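PDB 2PFE: alkaline serine protease from Thermobifida fusca, which probably cleaves peptide bonds within proteins as a serine endopeptidase of the chymotrypsin-like S1 family, this chain being its protease domain. Local coordinates for residues P73-Y78 and G141-T146. Sequence-based numbering, arbitrary orientation.
Sequences PLVNRY and GGPWLT
Val75 meets Pro143 and Leu145 in a small, wholly apolar contact between two strands that share no hydrogen bond. The tightest point is Val75 CG1 against Pro143 CG, at 3.6 Å. The second methyl, CG2, lies 3.8 Å from the same Pro143 CG, so both methyls bear on the CG corner of the proline ring from the same side, while valine and ring pass alongside one another, running opposite ways. With CG1 anti to the backbone N (chi1 167°), CG2 stands beside that N, and both methyls are presented to the ring. Leu145, two residues further along the strand, points to the same side as Pro143 and reaches toward Val75, its CD1 3.9 Å from Val75 CB and 4.0 Å from CG2. All three residues are buried, and Trp144 between them turns away into the buried interior of its own barrel, where its indole meets Phe169.

On segment 73-78 the packing gives way quickly beyond this cluster. Asn76, partly exposed, turns its amide from strand 143-146, and OD1 accepts a hydrogen bond from Tyr78 N (2.8 Å) in an Asx turn; the donor lies 36° out of the carbonyl plane. Asn76 ND2 sits 3.5 Å above one face of the partly exposed Tyr78 ring, offset toward its rim.

The contact joins the short antiparallel pair 74-76 and 82-84 to strand 143-146, which begins just after Ser140, the predicted serine of the charge relay system, and belongs to the closed six-stranded barrel. Phe20 of strand 20-24, in the other six-stranded sheet, touches Val75, Pro143 and Leu145, placing this cluster at the interface between the two halves of the chymotrypsin-like double-barrel fold.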
loop_
_atom_site.group_PDB
_atom_site.type_symbol
_atom_site.label_atom_id
_atom_site.label_comp_id
_atom_site.label_asym_id
_atom_site.label_seq_id
_atom_site.Cartn_x
_atom_site.Cartn_y
_atom_site.Cartn_z
ATOM N N PRO A 73 14.253 0.590 0.558
ATOM C CA PRO A 73 13.453 0.020 1.641
ATOM C C PRO A 73 12.804 1.095 2.515
ATOM O O PRO A 73 12.660 0.908 3.728
ATOM C CB PRO A 73 14.494 -0.741 2.448
ATOM C CG PRO A 73 15.724 0.088 2.315
ATOM C CD PRO A 73 15.690 0.655 0.908
ATOM N N LEU A 74 12.411 2.213 1.905
ATOM C CA LEU A 74 12.005 3.381 2.675
ATOM C C LEU A 74 10.516 3.657 2.586
ATOM O O LEU A 74 9.876 3.367 1.562
ATOM C CB LEU A 74 12.746 4.609 2.185
ATOM C CG LEU A 74 14.258 4.557 2.406
ATOM C CD1 LEU A 74 14.914 5.782 1.803
ATOM C CD2 LEU A 74 14.586 4.405 3.902
ATOM N N VAL A 75 9.983 4.215 3.672
ATOM C CA VAL A 75 8.622 4.763 3.706
ATOM C C VAL A 75 8.698 6.216 4.179
ATOM O O VAL A 75 9.481 6.543 5.075
ATOM C CB VAL A 75 7.698 3.925 4.633
ATOM C CG1 VAL A 75 6.387 4.672 4.929
ATOM C CG2 VAL A 75 7.415 2.537 4.010
ATOM N N ASN A 76 7.898 7.082 3.559
ATOM C CA ASN A 76 7.864 8.497 3.922
ATOM C C ASN A 76 7.130 8.686 5.253
ATOM O O ASN A 76 5.984 8.227 5.422
ATOM C CB ASN A 76 7.207 9.292 2.794
ATOM C CG ASN A 76 7.430 10.785 2.912
ATOM O OD1 ASN A 76 7.741 11.308 3.985
ATOM N ND2 ASN A 76 7.233 11.488 1.805
ATOM N N ARG A 77 7.817 9.333 6.193
ATOM C CA ARG A 77 7.292 9.558 7.528
ATOM C C ARG A 77 6.498 10.866 7.593
ATOM O O ARG A 77 5.775 11.118 8.555
ATOM C CB ARG A 77 8.463 9.512 8.527
ATOM C CG ARG A 77 8.163 9.860 9.973
ATOM C CD ARG A 77 7.105 8.926 10.558
ATOM N NE ARG A 77 6.886 9.169 11.984
ATOM C CZ ARG A 77 6.135 10.144 12.490
ATOM N NH1 ARG A 77 5.519 11.014 11.700
ATOM N NH2 ARG A 77 6.019 10.264 13.808
ATOM N N TYR A 78 6.640 11.682 6.552
ATOM C CA TYR A 78 5.902 12.940 6.383
ATOM C C TYR A 78 6.203 14.007 7.418
ATOM O O TYR A 78 5.403 14.913 7.659
ATOM C CB TYR A 78 4.397 12.700 6.180
ATOM C CG TYR A 78 4.133 12.319 4.755
ATOM C CD1 TYR A 78 3.949 10.986 4.388
ATOM C CD2 TYR A 78 4.124 13.288 3.755
ATOM C CE1 TYR A 78 3.724 10.631 3.055
ATOM C CE2 TYR A 78 3.922 12.957 2.426
ATOM C CZ TYR A 78 3.691 11.624 2.077
ATOM O OH TYR A 78 3.491 11.336 0.748
ATOM N N GLY A 141 -3.198 2.336 -1.605
ATOM C CA GLY A 141 -2.000 1.662 -2.017
ATOM C C GLY A 141 -0.840 1.837 -1.053
ATOM O O GLY A 141 0.118 1.055 -1.095
ATOM N N GLY A 142 -0.930 2.852 -0.192
ATOM C CA GLY A 142 0.183 3.232 0.664
ATOM C C GLY A 142 0.465 2.212 1.748
ATOM O O GLY A 142 -0.390 1.411 2.106
ATOM N N PRO A 143 1.672 2.254 2.306
ATOM C CA PRO A 143 2.137 1.227 3.228
ATOM C C PRO A 143 1.630 1.391 4.652
ATOM O O PRO A 143 1.391 2.524 5.115
ATOM C CB PRO A 143 3.652 1.448 3.224
ATOM C CG PRO A 143 3.804 2.959 3.046
ATOM C CD PRO A 143 2.704 3.274 2.036
ATOM N N TRP A 144 1.571 0.262 5.351
ATOM C CA TRP A 144 1.258 0.188 6.778
ATOM C C TRP A 144 2.439 -0.453 7.463
ATOM O O TRP A 144 2.957 -1.472 6.978
ATOM C CB TRP A 144 0.009 -0.682 7.007
ATOM C CG TRP A 144 -1.219 -0.036 6.463
ATOM C CD1 TRP A 144 -1.536 0.127 5.150
ATOM C CD2 TRP A 144 -2.297 0.581 7.216
ATOM N NE1 TRP A 144 -2.726 0.812 5.024
ATOM C CE2 TRP A 144 -3.214 1.103 6.271
ATOM C CE3 TRP A 144 -2.553 0.763 8.588
ATOM C CZ2 TRP A 144 -4.393 1.753 6.639
ATOM C CZ3 TRP A 144 -3.722 1.451 8.964
ATOM C CH2 TRP A 144 -4.630 1.927 7.981
ATOM N N LEU A 145 2.856 0.147 8.571
ATOM C CA LEU A 145 3.991 -0.316 9.369
ATOM C C LEU A 145 3.623 -0.438 10.833
ATOM O O LEU A 145 2.910 0.421 11.400
ATOM C CB LEU A 145 5.182 0.651 9.253
ATOM C CG LEU A 145 5.940 0.719 7.930
ATOM C CD1 LEU A 145 6.806 1.976 7.926
ATOM C CD2 LEU A 145 6.756 -0.528 7.713
ATOM N N THR A 146 4.080 -1.521 11.437
ATOM C CA THR A 146 4.153 -1.588 12.887
ATOM C C THR A 146 5.640 -1.624 13.183
ATOM O O THR A 146 6.316 -2.627 12.910
ATOM C CB THR A 146 3.422 -2.816 13.452
ATOM O OG1 THR A 146 2.035 -2.726 13.091
ATOM C CG2 THR A 146 3.555 -2.852 14.978
#